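Local coordinates for protein E1 (Kluyveromyces marxianus, PDB 3VX6) that forms the N-terminal domain of Atg7, the E1-like enzyme that activates the ubiquitin-like proteins Atg12 and Atg8 for autophagy and cytoplasm-to-vacuole transport, at residues A[109-112]-A[113-117]; A[128-131]-A[132-135]. All coordinates share one frame; numbering follows the deposited sequence.

How the contacts relate
Both contacts are local and only partly buried. Contact 1 covers the C-terminal part of helix 97-114 and the loop that follows it, its centre about 14 Å from that of the chain; contact 2 is the tip of the hairpin of strands 123-130 and 135-144, about 27 Å out on the opposite side. Their centres lie about 37 Å apart, and they do not touch. Apolar side chains pack on helix 215-225 in contact 1 and on helices 21-33 and 89-94 in contact 2. In contact 1 polar side chains four residues apart meet beside helical backbone bonds, Arg111 and Asn115 sharing Glu119, whereas in contact 2 one aspartate carboxylate gathers backbone N-H groups of the turn.

Contact 1. Residues A[109-112]-A[113-117]; sequences LQRG and LENDL
Leu109 and Leu113 pack one helical turn apart on helix 97-114, methyl against methyl, with Leu109 CD1 3.6 Å from Leu113 CD2. Leu113 has CG between its backbone N and carbonyl carbon (chi1 53°), which folds the branch back over the preceding turn and sets CD1 beside the Gln110 amide. The same residue's backbone N donates to Leu109 O at 3.1 Å, with a weak second bond to Gln110 O. Next along, Gln110 bends at chi2 (59°) and brings its amide end round to Glu114. There Gln110 NE2 stands 2.7 Å from Glu114 OE1, the amide and carboxylate planes turned 47° from each other, while the Glu114 methylene CG lies against the Gln110 carbonyl oxygen. Arg111 runs out extended from CG to NE and passes Asn115 obliquely, its NH1 3.6 Å from Asn115 ND2. These two nitrogens share an acceptor further along: Glu119 OE2 makes a salt bridge with Arg111 and a hydrogen bond with Asn115. In the backbone, Arg111 O takes the N-H of Asn115, its N 2.9 Å away. As the chain turns back, Gly112 CA makes a nearly straight C-H...O contact with Asp116 O at 3.5 Å, and Asp116 OD1 accepts the N-H of Asn118 in an Asx turn. Leu113 and Leu117 both lean on Val221 of helix 215-225. The chemistry therefore divides by side: Leu113 and Leu117 tie this corner to helix 215-225, while Glu119, by holding Arg111 and Asn115 together, links the helix to the chain that leaves it.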
loop_
_atom_site.group_PDB
_atom_site.type_symbol
_atom_site.label_atom_id
_atom_site.label_comp_id
_atom_site.label_asym_id
_atom_site.label_seq_id
_atom_site.Cartn_x
_atom_site.Cartn_y
_atom_site.Cartn_z
ATOM N N LEU A 109 4.370 10.077 3.213
ATOM C CA LEU A 109 4.102 11.422 2.723
ATOM C C LEU A 109 5.407 12.081 2.280
ATOM O O LEU A 109 5.541 12.542 1.144
ATOM C CB LEU A 109 3.470 12.248 3.836
ATOM C CG LEU A 109 3.467 13.762 3.656
ATOM C CD1 LEU A 109 2.729 14.130 2.393
ATOM C CD2 LEU A 109 2.810 14.401 4.863
ATOM N N GLN A 110 6.365 12.124 3.201
ATOM C CA GLN A 110 7.675 12.699 2.942
ATOM C C GLN A 110 8.262 12.072 1.678
ATOM O O GLN A 110 8.539 12.767 0.704
ATOM C CB GLN A 110 8.607 12.437 4.136
ATOM C CG GLN A 110 9.979 13.092 4.017
ATOM C CD GLN A 110 9.879 14.604 3.872
ATOM O OE1 GLN A 110 9.643 15.326 4.846
ATOM N NE2 GLN A 110 10.033 15.089 2.645
ATOM N N ARG A 111 8.428 10.752 1.692
ATOM C CA ARG A 111 8.998 10.038 0.554
ATOM C C ARG A 111 8.329 10.334 -0.780
ATOM O O ARG A 111 9.001 10.428 -1.794
ATOM C CB ARG A 111 9.001 8.529 0.822
ATOM C CG ARG A 111 9.955 8.171 1.935
ATOM C CD ARG A 111 10.163 6.685 2.149
ATOM N NE ARG A 111 11.344 6.490 2.991
ATOM C CZ ARG A 111 12.599 6.664 2.571
ATOM N NH1 ARG A 111 12.841 7.023 1.315
ATOM N NH2 ARG A 111 13.616 6.508 3.411
ATOM N N GLY A 112 7.014 10.501 -0.781
ATOM C CA GLY A 112 6.320 10.777 -2.024
ATOM C C GLY A 112 6.575 12.159 -2.597
ATOM O O GLY A 112 6.677 12.332 -3.816
ATOM N N LEU A 113 6.672 13.155 -1.723
ATOM C CA LEU A 113 6.904 14.510 -2.186
ATOM C C LEU A 113 8.378 14.866 -2.343
ATOM O O LEU A 113 8.715 15.981 -2.741
ATOM C CB LEU A 113 6.175 15.520 -1.280
ATOM C CG LEU A 113 6.374 15.497 0.233
ATOM C CD1 LEU A 113 7.724 16.117 0.569
ATOM C CD2 LEU A 113 5.253 16.274 0.915
ATOM N N GLU A 114 9.267 13.925 -2.052
ATOM C CA GLU A 114 10.679 14.212 -2.226
ATOM C C GLU A 114 11.382 13.215 -3.142
ATOM O O GLU A 114 12.494 13.478 -3.593
ATOM C CB GLU A 114 11.412 14.277 -0.872
ATOM C CG GLU A 114 11.379 12.992 -0.045
ATOM C CD GLU A 114 12.304 13.029 1.181
ATOM O OE1 GLU A 114 12.393 14.090 1.844
ATOM O OE2 GLU A 114 12.927 11.986 1.490
ATOM N N ASN A 115 10.737 12.089 -3.444
ATOM C CA ASN A 115 11.376 11.083 -4.288
ATOM C C ASN A 115 10.545 10.598 -5.465
ATOM O O ASN A 115 10.744 11.019 -6.603
ATOM C CB ASN A 115 11.791 9.870 -3.444
ATOM C CG ASN A 115 12.552 10.262 -2.185
ATOM O OD1 ASN A 115 13.463 11.090 -2.226
ATOM N ND2 ASN A 115 12.188 9.654 -1.056
ATOM N N ASP A 116 9.621 9.690 -5.184
ATOM C CA ASP A 116 8.773 9.111 -6.215
ATOM C C ASP A 116 7.472 8.728 -5.531
ATOM O O ASP A 116 7.471 8.395 -4.342
ATOM C CB ASP A 116 9.465 7.868 -6.796
ATOM C CG ASP A 116 8.747 7.291 -8.012
ATOM O OD1 ASP A 116 7.587 6.841 -7.882
ATOM O OD2 ASP A 116 9.354 7.277 -9.105
ATOM N N LEU A 117 6.361 8.792 -6.262
ATOM C CA LEU A 117 5.080 8.423 -5.680
ATOM C C LEU A 117 5.036 6.930 -5.366
ATOM O O LEU A 117 4.333 6.501 -4.456
ATOM C CB LEU A 117 3.922 8.774 -6.616
ATOM C CG LEU A 117 3.745 10.242 -6.965
ATOM C CD1 LEU A 117 2.418 10.396 -7.649
ATOM C CD2 LEU A 117 3.822 11.103 -5.717
#

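Contact 2. Residues A[128-131]-A[132-135]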
loop_
_atom_site.group_PDB
_atom_site.type_symbol
_atom_site.label_atom_id
_atom_site.label_comp_id
_atom_site.label_asym_id
_atom_site.label_seq_id
_atom_site.Cartn_x
_atom_site.Cartn_y
_atom_site.Cartn_z
ATOM N N PHE A 128 2.700 -10.700 17.003
ATOM C CA PHE A 128 3.180 -11.300 18.216
ATOM C C PHE A 128 3.142 -12.766 17.911
ATOM O O PHE A 128 2.069 -13.351 17.730
ATOM C CB PHE A 128 2.275 -11.024 19.404
ATOM C CG PHE A 128 2.676 -11.789 20.627
ATOM C CD1 PHE A 128 1.747 -12.559 21.324
ATOM C CD2 PHE A 128 4.001 -11.771 21.064
ATOM C CE1 PHE A 128 2.130 -13.298 22.431
ATOM C CE2 PHE A 128 4.390 -12.507 22.168
ATOM C CZ PHE A 128 3.451 -13.273 22.855
ATOM N N ALA A 129 4.323 -13.350 17.801
ATOM C CA ALA A 129 4.420 -14.763 17.526
ATOM C C ALA A 129 4.611 -15.413 18.879
ATOM O O ALA A 129 5.676 -15.293 19.496
ATOM C CB ALA A 129 5.603 -15.045 16.616
ATOM N N ASP A 130 3.549 -16.051 19.362
ATOM C CA ASP A 130 3.592 -16.744 20.643
ATOM C C ASP A 130 4.105 -18.143 20.356
ATOM O O ASP A 130 3.334 -19.085 20.197
ATOM C CB ASP A 130 2.202 -16.820 21.267
ATOM C CG ASP A 130 2.221 -17.461 22.634
ATOM O OD1 ASP A 130 1.149 -17.516 23.280
ATOM O OD2 ASP A 130 3.313 -17.906 23.062
ATOM N N LEU A 131 5.418 -18.267 20.272
ATOM C CA LEU A 131 6.027 -19.544 19.981
ATOM C C LEU A 131 5.841 -20.545 21.124
ATOM O O LEU A 131 6.277 -21.692 21.033
ATOM C CB LEU A 131 7.506 -19.328 19.656
ATOM C CG LEU A 131 7.744 -18.213 18.629
ATOM C CD1 LEU A 131 9.199 -18.208 18.177
ATOM C CD2 LEU A 131 6.832 -18.422 17.440
ATOM N N LYS A 132 5.182 -20.111 22.194
ATOM C CA LYS A 132 4.927 -20.981 23.342
ATOM C C LYS A 132 3.587 -21.680 23.144
ATOM O O LYS A 132 3.534 -22.858 22.793
ATOM C CB LYS A 132 4.893 -20.159 24.637
ATOM C CG LYS A 132 4.436 -20.927 25.882
ATOM C CD LYS A 132 4.181 -19.972 27.044
ATOM C CE LYS A 132 3.691 -20.700 28.289
ATOM N NZ LYS A 132 3.481 -19.757 29.433
ATOM N N LYS A 133 2.506 -20.938 23.364
ATOM C CA LYS A 133 1.154 -21.461 23.217
ATOM C C LYS A 133 0.855 -21.675 21.730
ATOM O O LYS A 133 -0.270 -21.998 21.341
ATOM C CB LYS A 133 0.175 -20.470 23.850
ATOM C CG LYS A 133 0.627 -20.044 25.246
ATOM C CD LYS A 133 -0.197 -18.919 25.860
ATOM C CE LYS A 133 0.456 -18.453 27.166
ATOM N NZ LYS A 133 -0.351 -17.461 27.929
ATOM N N TYR A 134 1.902 -21.504 20.922
ATOM C CA TYR A 134 1.874 -21.652 19.466
ATOM C C TYR A 134 0.685 -20.946 18.790
ATOM O O TYR A 134 -0.096 -21.551 18.056
ATOM C CB TYR A 134 1.918 -23.138 19.100
ATOM C CG TYR A 134 2.391 -23.377 17.690
ATOM C CD1 TYR A 134 1.614 -22.980 16.604
ATOM C CD2 TYR A 134 3.629 -23.966 17.430
ATOM C CE1 TYR A 134 2.046 -23.158 15.290
ATOM C CE2 TYR A 134 4.077 -24.149 16.105
ATOM C CZ TYR A 134 3.270 -23.736 15.044
ATOM O OH TYR A 134 3.672 -23.871 13.735
ATOM N N LYS A 135 0.574 -19.646 19.049
ATOM C CA LYS A 135 -0.492 -18.817 18.503
ATOM C C LYS A 135 0.173 -17.554 17.975
ATOM O O LYS A 135 1.025 -16.969 18.639
ATOM C CB LYS A 135 -1.493 -18.462 19.604
ATOM C CG LYS A 135 -1.992 -19.664 20.397
ATOM C CD LYS A 135 -2.775 -19.247 21.638
ATOM C CE LYS A 135 -3.149 -20.459 22.494
ATOM N NZ LYS A 135 -3.800 -20.066 23.781
#
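Asp130 and Lys135 form the antiparallel hydrogen-bonded pair that closes a beta hairpin between strands 123-130 and 135-144, and the turn carries a G1 beta bulge in which Tyr134 and Lys135 both face Asp130. Lys135 N donates to Asp130 O at 3.0 Å; the return bond from Asp130 N to Lys135 O is less certain, because that oxygen sits too close to a neighbour in the model. Tyr134 takes the left-handed backbone conformation usual at the first bulge position of a G1 bulge. Within the turn the Asp130 carboxylate does the gripping. With CG anti to its own backbone N (chi1 -177°), it reaches forward over the loop, where OD2 accepts the N-H of Lys132 at 3.0 Å, closing an Asx turn, and a weaker one from Lys133 at 3.2 Å. The Lys132 donor approaches from above the carboxylate plane, 40° out of it. Asp130 itself is the centre of an inverse gamma turn, closed by a weak bond from Leu131 N to Ala129 O. Further out, the Phe128 ring lies over the backbone N of Asp130 and rests on Ile89 and Phe92 of helix 89-94. Leu131 and Tyr134 instead reach helix 21-33, Leu131 through Ser28, Lys31 and Leu32 and Tyr134 through His25, and the Tyr134 ring is also edge-to-face with Phe136. The other carboxylate oxygen meets carbon: the extended Lys133 chain runs past Asp130 OD1, with CD 3.2 Å from it, and carries NZ on to 4.9 Å from that oxygen.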